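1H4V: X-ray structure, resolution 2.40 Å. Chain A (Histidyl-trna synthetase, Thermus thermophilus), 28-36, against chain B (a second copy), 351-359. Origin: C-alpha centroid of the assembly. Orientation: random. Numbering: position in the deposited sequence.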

# COMPACT_ATOMS: atom_id res chain seq x y z
N ARG A 28 -0.40 6.02 -11.22
CA ARG A 28 -1.28 4.96 -11.66
C ARG A 28 -2.05 5.36 -12.92
O ARG A 28 -2.16 4.57 -13.86
N LYS A 29 -2.56 6.59 -12.94
CA LYS A 29 -3.32 7.07 -14.10
C LYS A 29 -2.47 7.14 -15.37
O LYS A 29 -2.88 6.63 -16.42
N VAL A 30 -1.30 7.75 -15.29
CA VAL A 30 -0.46 7.87 -16.48
C VAL A 30 0.15 6.54 -16.92
O VAL A 30 0.19 6.23 -18.11
N LEU A 31 0.62 5.74 -15.96
CA LEU A 31 1.23 4.46 -16.30
C LEU A 31 0.24 3.43 -16.82
O LEU A 31 0.57 2.65 -17.72
N GLU A 32 -0.98 3.41 -16.29
CA GLU A 32 -1.95 2.43 -16.77
C GLU A 32 -2.59 2.85 -18.10
O GLU A 32 -3.16 2.03 -18.81
N ALA A 33 -2.46 4.14 -18.44
CA ALA A 33 -2.99 4.64 -19.70
C ALA A 33 -2.02 4.22 -20.79
O ALA A 33 -2.38 4.15 -21.96
N ALA A 34 -0.77 3.94 -20.40
CA ALA A 34 0.24 3.52 -21.36
C ALA A 34 0.37 2.01 -21.39
O ALA A 34 1.33 1.46 -21.93
N GLY A 35 -0.60 1.32 -20.79
CA GLY A 35 -0.58 -0.13 -20.79
C GLY A 35 0.12 -0.85 -19.66
O GLY A 35 0.07 -2.07 -19.61
N ALA A 36 0.76 -0.14 -18.74
CA ALA A 36 1.45 -0.82 -17.65
C ALA A 36 0.47 -1.57 -16.75
O ALA A 36 -0.62 -1.09 -16.47
N LEU B 351 -2.51 11.37 -26.94
CA LEU B 351 -3.83 11.07 -26.41
C LEU B 351 -3.83 10.73 -24.91
O LEU B 351 -4.88 10.73 -24.27
N ARG B 352 -2.65 10.42 -24.37
CA ARG B 352 -2.52 10.07 -22.95
C ARG B 352 -2.26 11.32 -22.11
O ARG B 352 -1.71 12.30 -22.62
N PRO B 353 -2.61 11.28 -20.82
CA PRO B 353 -3.24 10.14 -20.14
C PRO B 353 -4.77 10.24 -20.05
O PRO B 353 -5.40 9.40 -19.41
N ARG B 354 -5.36 11.24 -20.69
CA ARG B 354 -6.81 11.40 -20.65
C ARG B 354 -7.49 10.18 -21.24
O ARG B 354 -8.57 9.78 -20.81
N LEU B 355 -6.84 9.58 -22.22
CA LEU B 355 -7.39 8.40 -22.86
C LEU B 355 -6.35 7.30 -22.70
O LEU B 355 -5.16 7.59 -22.62
N ARG B 356 -6.78 6.05 -22.63
CA ARG B 356 -5.83 4.96 -22.55
C ARG B 356 -5.58 4.52 -24.00
O ARG B 356 -6.45 3.93 -24.65
N ALA B 357 -4.39 4.82 -24.51
CA ALA B 357 -4.06 4.47 -25.89
C ALA B 357 -2.80 3.63 -25.98
O ALA B 357 -1.75 4.02 -25.48
N GLU B 358 -2.93 2.47 -26.61
CA GLU B 358 -1.80 1.56 -26.76
C GLU B 358 -1.49 1.32 -28.22
O GLU B 358 -2.27 1.68 -29.10
N TYR B 359 -0.36 0.70 -28.49
CA TYR B 359 0.04 0.46 -29.87
C TYR B 359 0.94 -0.76 -29.98
O TYR B 359 1.62 -1.13 -29.03

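Arg A28 starts the stretch on a helix and lies too far from the facing stretch to touch it. Lys A29 points sideways, with chi1 and chi2 both t and chi3 p. Its long aliphatic part reaches the proline ring, with Lys A29 CE 4.2 Å from Pro B353 CG. Val A30, chi1 m, sits against the same proline. Val A30 CG1 is 4.2 Å from Pro B353 CB, an apolar contact. Pro B353 follows a cis peptide bond, and its CA-to-CB bond points toward the chain A stretch. Leu A31 points away from the facing stretch, without contact.

Glu A32 takes part through its backbone. Glu A32 O lies 3.4 Å from Arg B356 CD. Arg B356 is extended, with chi1 to chi3 all t. Arg B356 NE forms a salt bridge to Glu B358 OE2 at 3.0 Å within chain B.

Ala A33 is the most covered residue of the contact. Ala A33 CB packs 4.2 Å from Pro B353 CB and 3.9 Å from Leu B355 O. Ala A33 O accepts a weak hydrogen bond from Ala B357 N at 3.3 Å, the single direct hydrogen bond between the stretches. Arg B356 CA also approaches Ala A33 O, at 3.6 Å, as a CA-H...O contact.

Ala A34 CB lies over one face of the Arg B352 guanidinium, 3.5 Å from Arg B352 CZ. The CA-to-CB bond of Arg B352 (chi1 m, chi2 and chi3 t) points toward the chain A stretch. Arg B352 NE and Arg B352 NH2 both donate to Ala B357 O, each at 3.1 Å. Water 1 links the two stretches, its O donating to Ala A34 O at 2.7 Å and weakly accepting from Arg B352 NH2 at 2.6 Å.

Gly A35 CA lies 3.7 Å from Glu B358 CD. A CB here would clash with Glu B358 OE1, and the backbone angles by themselves call for glycine.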

# COMPACT_ATOMS: atom_id res chain seq x y z
CB ARG A 28 -2.27 4.55 -10.55
CG ARG A 28 -3.36 3.58 -11.05
CD ARG A 28 -4.33 3.13 -9.96
NE ARG A 28 -3.76 2.13 -9.07
CZ ARG A 28 -3.35 2.37 -7.82
NH1 ARG A 28 -3.45 3.59 -7.30
NH2 ARG A 28 -2.82 1.39 -7.10
CB LYS A 29 -3.93 8.45 -13.83
CG LYS A 29 -4.68 9.05 -15.03
CD LYS A 29 -5.25 10.43 -14.74
CE LYS A 29 -4.16 11.50 -14.62
NZ LYS A 29 -4.70 12.89 -14.49
CB VAL A 30 0.68 8.93 -16.30
CG1 VAL A 30 0.14 10.15 -15.58
CG2 VAL A 30 1.84 8.33 -15.57
CB LEU A 31 2.00 3.91 -15.09
CG LEU A 31 3.50 4.25 -14.97
CD1 LEU A 31 3.84 5.52 -15.68
CD2 LEU A 31 3.88 4.33 -13.49
CB GLU A 32 -3.00 2.12 -15.69
CG GLU A 32 -2.36 1.44 -14.46
CD GLU A 32 -3.35 0.82 -13.48
OE1 GLU A 32 -4.46 1.37 -13.30
OE2 GLU A 32 -3.00 -0.21 -12.87
CB ALA A 33 -3.12 6.15 -19.67
CB ALA A 34 1.56 4.15 -21.05
CB ALA A 36 2.25 0.16 -16.84
CB LEU B 351 -4.46 9.93 -27.21
CG LEU B 351 -4.71 10.26 -28.69
CD1 LEU B 351 -5.10 9.01 -29.46
CD2 LEU B 351 -5.81 11.33 -28.79
CB ARG B 352 -1.33 9.14 -22.72
CG ARG B 352 -1.34 7.84 -23.45
CD ARG B 352 0.10 7.35 -23.55
NE ARG B 352 0.17 6.01 -24.10
CZ ARG B 352 1.30 5.36 -24.33
NH1 ARG B 352 2.47 5.92 -24.06
NH2 ARG B 352 1.24 4.12 -24.82
CB PRO B 353 -2.60 10.18 -18.77
CG PRO B 353 -2.54 11.64 -18.51
CD PRO B 353 -2.01 12.19 -19.83
CB ARG B 354 -7.24 12.65 -21.42
CG ARG B 354 -8.76 12.79 -21.54
CD ARG B 354 -9.15 14.11 -22.18
NE ARG B 354 -8.88 15.24 -21.29
CZ ARG B 354 -9.27 16.49 -21.53
NH1 ARG B 354 -9.95 16.78 -22.63
NH2 ARG B 354 -8.98 17.45 -20.66
CB LEU B 355 -7.62 8.68 -24.34
CG LEU B 355 -9.02 8.69 -24.95
CD1 LEU B 355 -10.06 9.24 -23.98
CD2 LEU B 355 -8.97 9.53 -26.22
CB ARG B 356 -6.40 3.80 -21.73
CG ARG B 356 -5.45 2.61 -21.61
CD ARG B 356 -5.99 1.56 -20.67
NE ARG B 356 -5.35 0.27 -20.88
CZ ARG B 356 -5.79 -0.88 -20.39
NH1 ARG B 356 -6.89 -0.91 -19.64
NH2 ARG B 356 -5.16 -2.01 -20.66
CB ALA B 357 -3.90 5.74 -26.72
CB GLU B 358 -2.09 0.25 -26.03
CG GLU B 358 -2.18 0.43 -24.52
CD GLU B 358 -2.60 -0.83 -23.78
OE1 GLU B 358 -1.92 -1.87 -23.95
OE2 GLU B 358 -3.60 -0.78 -23.03
CB TYR B 359 0.79 1.69 -30.38
CG TYR B 359 2.01 2.02 -29.55
CD1 TYR B 359 3.21 1.34 -29.75
CD2 TYR B 359 1.94 2.95 -28.51
CE1 TYR B 359 4.31 1.57 -28.93
CE2 TYR B 359 3.04 3.18 -27.69
CZ TYR B 359 4.21 2.48 -27.90
OH TYR B 359 5.28 2.67 -27.05
O HOH W 1 2.53 1.98 -24.31